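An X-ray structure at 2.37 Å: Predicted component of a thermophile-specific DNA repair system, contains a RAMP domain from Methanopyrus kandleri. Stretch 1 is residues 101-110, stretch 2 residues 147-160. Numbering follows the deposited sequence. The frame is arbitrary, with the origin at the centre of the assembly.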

ATOM      1  N   GLU A 101      -5.352   2.782  30.468  1.00 60.27           N
ATOM      2  CA  GLU A 101      -5.076   2.796  31.902  1.00 63.12           C
ATOM      3  C   GLU A 101      -3.593   2.632  32.232  1.00 60.13           C
ATOM      4  O   GLU A 101      -3.124   3.127  33.257  1.00 59.10           O
ATOM      5  CB  GLU A 101      -5.887   1.710  32.612  1.00 67.83           C
ATOM      6  CG  GLU A 101      -5.786   0.338  31.978  1.00 72.60           C
ATOM      7  CD  GLU A 101      -6.394  -0.747  32.846  1.00 76.59           C
ATOM      8  OE1 GLU A 101      -7.103  -1.620  32.302  1.00 77.89           O
ATOM      9  OE2 GLU A 101      -6.159  -0.727  34.072  1.00 77.16           O
ATOM     10  N   TYR A 102      -2.856   1.944  31.366  1.00 57.57           N
ATOM     11  CA  TYR A 102      -1.449   1.664  31.637  1.00 55.26           C
ATOM     12  C   TYR A 102      -0.517   2.615  30.894  1.00 54.59           C
ATOM     13  O   TYR A 102       0.699   2.420  30.888  1.00 53.70           O
ATOM     14  CB  TYR A 102      -1.099   0.225  31.252  1.00 52.74           C
ATOM     15  CG  TYR A 102      -2.010  -0.828  31.835  1.00 58.86           C
ATOM     16  CD1 TYR A 102      -1.935  -1.174  33.179  1.00 61.47           C
ATOM     17  CD2 TYR A 102      -2.927  -1.496  31.035  1.00 59.63           C
ATOM     18  CE1 TYR A 102      -2.763  -2.143  33.714  1.00 59.66           C
ATOM     19  CE2 TYR A 102      -3.757  -2.469  31.560  1.00 62.71           C
ATOM     20  CZ  TYR A 102      -3.672  -2.788  32.899  1.00 63.05           C
ATOM     21  OH  TYR A 102      -4.496  -3.754  33.427  1.00 64.87           O
ATOM     22  N   LEU A 103      -1.081   3.649  30.279  1.00 51.31           N
ATOM     23  CA  LEU A 103      -0.275   4.586  29.505  1.00 51.15           C
ATOM     24  C   LEU A 103      -0.041   5.893  30.251  1.00 50.44           C
ATOM     25  O   LEU A 103      -0.983   6.539  30.706  1.00 49.63           O
ATOM     26  CB  LEU A 103      -0.936   4.869  28.153  1.00 52.49           C
ATOM     27  CG  LEU A 103      -1.075   3.674  27.207  1.00 52.39           C
ATOM     28  CD1 LEU A 103      -1.958   4.023  26.017  1.00 53.18           C
ATOM     29  CD2 LEU A 103       0.292   3.190  26.744  1.00 49.80           C
ATOM     30  N   ARG A 104       1.226   6.276  30.370  1.00 53.79           N
ATOM     31  CA  ARG A 104       1.594   7.560  30.954  1.00 55.85           C
ATOM     32  C   ARG A 104       1.389   8.665  29.928  1.00 58.72           C
ATOM     33  O   ARG A 104       1.088   9.808  30.271  1.00 63.68           O
ATOM     34  CB  ARG A 104       3.050   7.551  31.422  1.00 51.71           C
ATOM     35  CG  ARG A 104       3.374   6.516  32.483  1.00 51.21           C
ATOM     36  CD  ARG A 104       4.870   6.492  32.760  1.00 56.46           C
ATOM     37  NE  ARG A 104       5.211   5.674  33.920  1.00 64.10           N
ATOM     38  CZ  ARG A 104       6.454   5.370  34.279  1.00 65.72           C
ATOM     39  NH1 ARG A 104       7.479   5.813  33.564  1.00 62.75           N
ATOM     40  NH2 ARG A 104       6.674   4.619  35.350  1.00 66.33           N
ATOM     41  N   GLU A 105       1.557   8.301  28.662  1.00 58.09           N
ATOM     42  CA  GLU A 105       1.504   9.249  27.558  1.00 57.06           C
ATOM     43  C   GLU A 105       1.226   8.482  26.274  1.00 50.12           C
ATOM     44  O   GLU A 105       1.606   7.318  26.148  1.00 47.71           O
ATOM     45  CB  GLU A 105       2.818  10.030  27.456  1.00 60.49           C
ATOM     46  CG  GLU A 105       2.811  11.174  26.454  1.00 66.73           C
ATOM     47  CD  GLU A 105       4.098  11.979  26.484  1.00 72.14           C
ATOM     48  OE1 GLU A 105       4.474  12.543  25.434  1.00 70.76           O
ATOM     49  OE2 GLU A 105       4.731  12.058  27.560  1.00 75.67           O
ATOM     50  N   ASP A 106       0.554   9.129  25.328  1.00 46.80           N
ATOM     51  CA  ASP A 106       0.194   8.475  24.077  1.00 47.64           C
ATOM     52  C   ASP A 106       1.423   8.225  23.211  1.00 42.89           C
ATOM     53  O   ASP A 106       2.228   9.134  22.998  1.00 42.47           O
ATOM     54  CB  ASP A 106      -0.820   9.317  23.299  1.00 51.89           C
ATOM     55  CG  ASP A 106      -2.146   9.454  24.022  1.00 58.03           C
ATOM     56  OD1 ASP A 106      -2.615   8.454  24.607  1.00 59.09           O
ATOM     57  OD2 ASP A 106      -2.719  10.563  24.003  1.00 58.42           O
ATOM     58  N   PRO A 107       1.581   6.983  22.728  1.00 39.19           N
ATOM     59  CA  PRO A 107       2.584   6.691  21.697  1.00 38.33           C
ATOM     60  C   PRO A 107       2.414   7.654  20.527  1.00 32.48           C
ATOM     61  O   PRO A 107       1.303   7.792  20.019  1.00 33.27           O
ATOM     62  CB  PRO A 107       2.269   5.250  21.291  1.00 39.81           C
ATOM     63  CG  PRO A 107       1.576   4.663  22.479  1.00 37.35           C
ATOM     64  CD  PRO A 107       0.817   5.787  23.122  1.00 36.13           C
ATOM     65  N   PRO A 108       3.501   8.321  20.111  1.00 31.56           N
ATOM     66  CA  PRO A 108       3.392   9.453  19.184  1.00 31.29           C
ATOM     67  C   PRO A 108       2.996   9.065  17.757  1.00 33.41           C
ATOM     68  O   PRO A 108       2.654   9.948  16.970  1.00 35.92           O
ATOM     69  CB  PRO A 108       4.804  10.049  19.207  1.00 30.68           C
ATOM     70  CG  PRO A 108       5.685   8.903  19.546  1.00 31.41           C
ATOM     71  CD  PRO A 108       4.897   8.045  20.492  1.00 31.01           C
ATOM     72  N   TRP A 109       3.026   7.776  17.434  1.00 32.05           N
ATOM     73  CA  TRP A 109       2.687   7.324  16.088  1.00 31.35           C
ATOM     74  C   TRP A 109       1.214   6.945  15.996  1.00 33.49           C
ATOM     75  O   TRP A 109       0.780   6.339  15.016  1.00 32.81           O
ATOM     76  CB  TRP A 109       3.553   6.132  15.678  1.00 28.89           C
ATOM     77  CG  TRP A 109       3.310   4.905  16.500  1.00 29.81           C
ATOM     78  CD1 TRP A 109       2.360   3.949  16.285  1.00 29.50           C
ATOM     79  CD2 TRP A 109       4.039   4.492  17.662  1.00 28.97           C
ATOM     80  NE1 TRP A 109       2.445   2.971  17.246  1.00 32.18           N
ATOM     81  CE2 TRP A 109       3.468   3.281  18.103  1.00 27.14           C
ATOM     82  CE3 TRP A 109       5.114   5.031  18.375  1.00 31.24           C
ATOM     83  CZ2 TRP A 109       3.939   2.599  19.223  1.00 26.78           C
ATOM     84  CZ3 TRP A 109       5.579   4.352  19.487  1.00 27.27           C
ATOM     85  CH2 TRP A 109       4.992   3.150  19.901  1.00 26.21           C
ATOM     86  N   LEU A 110       0.451   7.299  17.023  1.00 31.34           N
ATOM     87  CA  LEU A 110      -0.965   6.965  17.061  1.00 31.50           C
ATOM     88  C   LEU A 110      -1.817   8.142  16.583  1.00 34.19           C
ATOM     89  O   LEU A 110      -1.473   9.300  16.818  1.00 35.04           O
ATOM     90  CB  LEU A 110      -1.368   6.557  18.481  1.00 34.54           C
ATOM     91  CG  LEU A 110      -1.017   5.127  18.903  1.00 37.03           C
ATOM     92  CD1 LEU A 110      -1.753   4.735  20.179  1.00 37.73           C
ATOM     93  CD2 LEU A 110      -1.310   4.143  17.786  1.00 34.44           C
ATOM     94  N   PRO A 147      13.143   2.737  25.569  1.00 32.96           N
ATOM     95  CA  PRO A 147      12.757   4.048  25.041  1.00 30.36           C
ATOM     96  C   PRO A 147      11.295   4.389  25.310  1.00 30.98           C
ATOM     97  O   PRO A 147      10.858   5.490  24.981  1.00 33.58           O
ATOM     98  CB  PRO A 147      13.010   3.897  23.543  1.00 36.43           C
ATOM     99  CG  PRO A 147      12.692   2.462  23.281  1.00 36.03           C
ATOM    100  CD  PRO A 147      13.137   1.703  24.516  1.00 32.27           C
ATOM    101  N   TYR A 148      10.552   3.454  25.893  1.00 34.58           N
ATOM    102  CA  TYR A 148       9.114   3.628  26.075  1.00 37.01           C
ATOM    103  C   TYR A 148       8.724   3.988  27.507  1.00 37.44           C
ATOM    104  O   TYR A 148       7.553   3.893  27.878  1.00 35.84           O
ATOM    105  CB  TYR A 148       8.381   2.360  25.639  1.00 34.94           C
ATOM    106  CG  TYR A 148       8.606   2.021  24.187  1.00 32.85           C
ATOM    107  CD1 TYR A 148       8.412   2.976  23.197  1.00 31.78           C
ATOM    108  CD2 TYR A 148       9.023   0.753  23.804  1.00 29.31           C
ATOM    109  CE1 TYR A 148       8.620   2.676  21.866  1.00 29.77           C
ATOM    110  CE2 TYR A 148       9.236   0.443  22.472  1.00 33.23           C
ATOM    111  CZ  TYR A 148       9.032   1.410  21.507  1.00 32.18           C
ATOM    112  OH  TYR A 148       9.240   1.112  20.181  1.00 33.88           O
ATOM    113  N   GLY A 149       9.704   4.412  28.299  1.00 35.33           N
ATOM    114  CA  GLY A 149       9.473   4.744  29.694  1.00 33.76           C
ATOM    115  C   GLY A 149       8.431   5.830  29.877  1.00 38.03           C
ATOM    116  O   GLY A 149       7.567   5.734  30.750  1.00 42.24           O
ATOM    117  N   ARG A 150       8.508   6.866  29.048  1.00 38.54           N
ATOM    118  CA  ARG A 150       7.593   7.999  29.146  1.00 40.27           C
ATOM    119  C   ARG A 150       6.180   7.664  28.671  1.00 41.06           C
ATOM    120  O   ARG A 150       5.245   8.421  28.921  1.00 47.72           O
ATOM    121  CB  ARG A 150       8.131   9.182  28.340  1.00 42.98           C
ATOM    122  CG  ARG A 150       8.012   8.986  26.843  1.00 51.05           C
ATOM    123  CD  ARG A 150       8.667  10.112  26.065  1.00 56.81           C
ATOM    124  NE  ARG A 150       7.840  11.315  26.041  1.00 62.73           N
ATOM    125  CZ  ARG A 150       8.211  12.463  25.484  1.00 65.76           C
ATOM    126  NH1 ARG A 150       9.399  12.569  24.906  1.00 68.50           N
ATOM    127  NH2 ARG A 150       7.393  13.508  25.504  1.00 63.90           N
ATOM    128  N   TYR A 151       6.024   6.541  27.979  1.00 36.08           N
ATOM    129  CA  TYR A 151       4.715   6.151  27.464  1.00 38.04           C
ATOM    130  C   TYR A 151       4.045   5.100  28.341  1.00 37.98           C
ATOM    131  O   TYR A 151       2.817   5.003  28.380  1.00 35.96           O
ATOM    132  CB  TYR A 151       4.837   5.644  26.024  1.00 33.83           C
ATOM    133  CG  TYR A 151       5.522   6.636  25.109  1.00 30.96           C
ATOM    134  CD1 TYR A 151       4.886   7.812  24.732  1.00 29.29           C
ATOM    135  CD2 TYR A 151       6.809   6.407  24.637  1.00 29.13           C
ATOM    136  CE1 TYR A 151       5.506   8.728  23.907  1.00 26.88           C
ATOM    137  CE2 TYR A 151       7.438   7.319  23.807  1.00 32.73           C
ATOM    138  CZ  TYR A 151       6.782   8.477  23.448  1.00 32.87           C
ATOM    139  OH  TYR A 151       7.404   9.388  22.625  1.00 38.04           O
ATOM    140  N   ARG A 152       4.855   4.335  29.066  1.00 40.92           N
ATOM    141  CA  ARG A 152       4.332   3.271  29.913  1.00 43.55           C
ATOM    142  C   ARG A 152       5.373   2.812  30.923  1.00 47.08           C
ATOM    143  O   ARG A 152       6.575   2.842  30.650  1.00 44.79           O
ATOM    144  CB  ARG A 152       3.864   2.081  29.061  1.00 41.64           C
ATOM    145  CG  ARG A 152       4.967   1.401  28.245  1.00 38.55           C
ATOM    146  CD  ARG A 152       5.487   0.139  28.928  1.00 33.32           C
ATOM    147  NE  ARG A 152       6.547  -0.509  28.161  1.00 31.96           N
ATOM    148  CZ  ARG A 152       7.838  -0.210  28.276  1.00 34.35           C
ATOM    149  NH1 ARG A 152       8.233   0.730  29.125  1.00 36.64           N
ATOM    150  NH2 ARG A 152       8.738  -0.849  27.540  1.00 31.27           N
ATOM    151  N   ASP A 153       4.898   2.390  32.090  1.00 47.71           N
ATOM    152  CA  ASP A 153       5.759   1.814  33.108  1.00 47.29           C
ATOM    153  C   ASP A 153       6.141   0.401  32.697  1.00 44.67           C
ATOM    154  O   ASP A 153       5.271  -0.406  32.376  1.00 46.13           O
ATOM    155  CB  ASP A 153       5.054   1.803  34.467  1.00 49.73           C
ATOM    156  CG  ASP A 153       5.979   1.415  35.608  1.00 53.34           C
ATOM    157  OD1 ASP A 153       5.901   2.054  36.679  1.00 57.46           O
ATOM    158  OD2 ASP A 153       6.772   0.462  35.443  1.00 52.08           O
ATOM    159  N   PRO A 154       7.449   0.099  32.695  1.00 41.08           N
ATOM    160  CA  PRO A 154       7.945  -1.243  32.365  1.00 39.15           C
ATOM    161  C   PRO A 154       7.322  -2.335  33.239  1.00 43.15           C
ATOM    162  O   PRO A 154       7.291  -3.497  32.835  1.00 45.64           O
ATOM    163  CB  PRO A 154       9.459  -1.133  32.614  1.00 30.30           C
ATOM    164  CG  PRO A 154       9.650   0.132  33.401  1.00 29.60           C
ATOM    165  CD  PRO A 154       8.548   1.039  32.967  1.00 34.10           C
ATOM    166  N   ASN A 155       6.846  -1.965  34.423  1.00 45.13           N
ATOM    167  CA  ASN A 155       6.160  -2.905  35.302  1.00 47.27           C
ATOM    168  C   ASN A 155       4.748  -3.222  34.812  1.00 46.52           C
ATOM    169  O   ASN A 155       4.172  -4.247  35.182  1.00 43.03           O
ATOM    170  CB  ASN A 155       6.107  -2.360  36.731  1.00 48.88           C
ATOM    171  CG  ASN A 155       7.474  -2.299  37.384  1.00 49.81           C
ATOM    172  OD1 ASN A 155       8.321  -3.164  37.163  1.00 51.67           O
ATOM    173  ND2 ASN A 155       7.693  -1.276  38.203  1.00 50.18           N
ATOM    174  N   ASP A 156       4.189  -2.332  33.993  1.00 44.99           N
ATOM    175  CA  ASP A 156       2.872  -2.552  33.402  1.00 46.43           C
ATOM    176  C   ASP A 156       2.962  -3.209  32.031  1.00 49.48           C
ATOM    177  O   ASP A 156       1.969  -3.289  31.307  1.00 52.49           O
ATOM    178  CB  ASP A 156       2.106  -1.233  33.282  1.00 46.63           C
ATOM    179  CG  ASP A 156       1.686  -0.678  34.622  1.00 50.24           C
ATOM    180  OD1 ASP A 156       1.449  -1.481  35.548  1.00 55.51           O
ATOM    181  OD2 ASP A 156       1.585   0.560  34.745  1.00 50.36           O
ATOM    182  N   ALA A 157       4.152  -3.678  31.676  1.00 48.03           N
ATOM    183  CA  ALA A 157       4.387  -4.232  30.349  1.00 47.72           C
ATOM    184  C   ALA A 157       3.688  -5.573  30.164  1.00 45.94           C
ATOM    185  O   ALA A 157       3.171  -5.866  29.086  1.00 42.64           O
ATOM    186  CB  ALA A 157       5.869  -4.378  30.095  1.00 46.27           C
ATOM    187  N   GLN A 158       3.671  -6.381  31.218  1.00 49.03           N
ATOM    188  CA  GLN A 158       3.065  -7.705  31.145  1.00 52.08           C
ATOM    189  C   GLN A 158       1.554  -7.584  30.978  1.00 47.72           C
ATOM    190  O   GLN A 158       0.930  -8.394  30.291  1.00 46.37           O
ATOM    191  CB  GLN A 158       3.403  -8.524  32.390  1.00 59.96           C
ATOM    192  CG  GLN A 158       3.111 -10.007  32.246  1.00 69.82           C
ATOM    193  CD  GLN A 158       4.080 -10.871  33.028  1.00 79.25           C
ATOM    194  OE1 GLN A 158       5.082 -10.383  33.551  1.00 82.64           O
ATOM    195  NE2 GLN A 158       3.785 -12.162  33.112  1.00 81.39           N
ATOM    196  N   GLU A 159       0.972  -6.574  31.616  1.00 43.86           N
ATOM    197  CA  GLU A 159      -0.439  -6.264  31.428  1.00 45.46           C
ATOM    198  C   GLU A 159      -0.692  -5.805  29.995  1.00 48.10           C
ATOM    199  O   GLU A 159      -1.628  -6.265  29.339  1.00 47.92           O
ATOM    200  CB  GLU A 159      -0.894  -5.192  32.420  1.00 42.73           C
ATOM    201  N   LEU A 160       0.148  -4.888  29.522  1.00 46.99           N
ATOM    202  CA  LEU A 160       0.080  -4.413  28.144  1.00 43.44           C
ATOM    203  C   LEU A 160       0.284  -5.546  27.145  1.00 40.41           C
ATOM    204  O   LEU A 160      -0.283  -5.532  26.055  1.00 41.02           O
ATOM    205  CB  LEU A 160       1.121  -3.317  27.905  1.00 45.22           C
ATOM    206  CG  LEU A 160       0.676  -1.851  27.925  1.00 46.70           C
ATOM    207  CD1 LEU A 160      -0.827  -1.721  28.139  1.00 48.85           C
ATOM    208  CD2 LEU A 160       1.447  -1.061  28.974  1.00 42.17           C
TER

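An irregular segment (101-110) lies against a loop that leads into a helix at 157-160, burying 787 Å² summed over both sides. The backbones come closest midway, where the CA atoms of Glu-105 and Tyr-151 are 4.5 Å apart. The carbonyl of Tyr-151 is the hub: its O accepts a hydrogen bond from Arg-104 N (2.8 Å) and also receives a CA-H...O contact from Leu-103 CA (3.3 Å). A longer contact of the same kind runs the other way, from Tyr-151 CA to Glu-105 O (3.6 Å).

The largest bump on the second stretch is the Tyr-151 side chain. Its CA-to-CB bond points away, but the ring comes back into the hollow formed by the bend from Glu-105 to Pro-108. Glu-105 O sits at the ring edge, Asp-106 O is 3.4 Å from Tyr-151 CE1, and Pro-108 CD packs 3.5 Å from Tyr-151 CZ, apolar surface on apolar surface. Pro-108 and Trp-109 are the two central residues of a type I turn from Pro-107 to Leu-110; Trp-109 CH2 reaches Tyr-148 CE1 at 4.2 Å.

The first stretch answers with Tyr-102, whose CA-to-CB bond points toward the second stretch and whose ring nestles among Asp-156, Glu-159 and Leu-160. Its electron-rich face accepts the C-H of Glu-159 CB, 3.9 Å from the centroid of the Tyr-102 ring, in a CH-pi contact; the rest of the Glu-159 side chain is not modelled. Leu-160 CD1 touches Tyr-102 CD2 (3.6 Å), and Asp-156 CG approaches Tyr-102 CD1 (3.9 Å).

Charged arms fasten the exposed side, pairing opposite charges. Arg-104, extended, lays its guanidinium against the backbone at Arg-152 and Asp-153; Arg-104 NH2 forms a salt bridge with Asp-153 OD1 (3.0 Å), while NH1 makes a weak hydrogen bond to Gly-149 O (2.8 Å). Arg-150 NH2 pairs with Glu-105 OE1 (3.1 Å) in a second, hydrogen-bonded salt bridge.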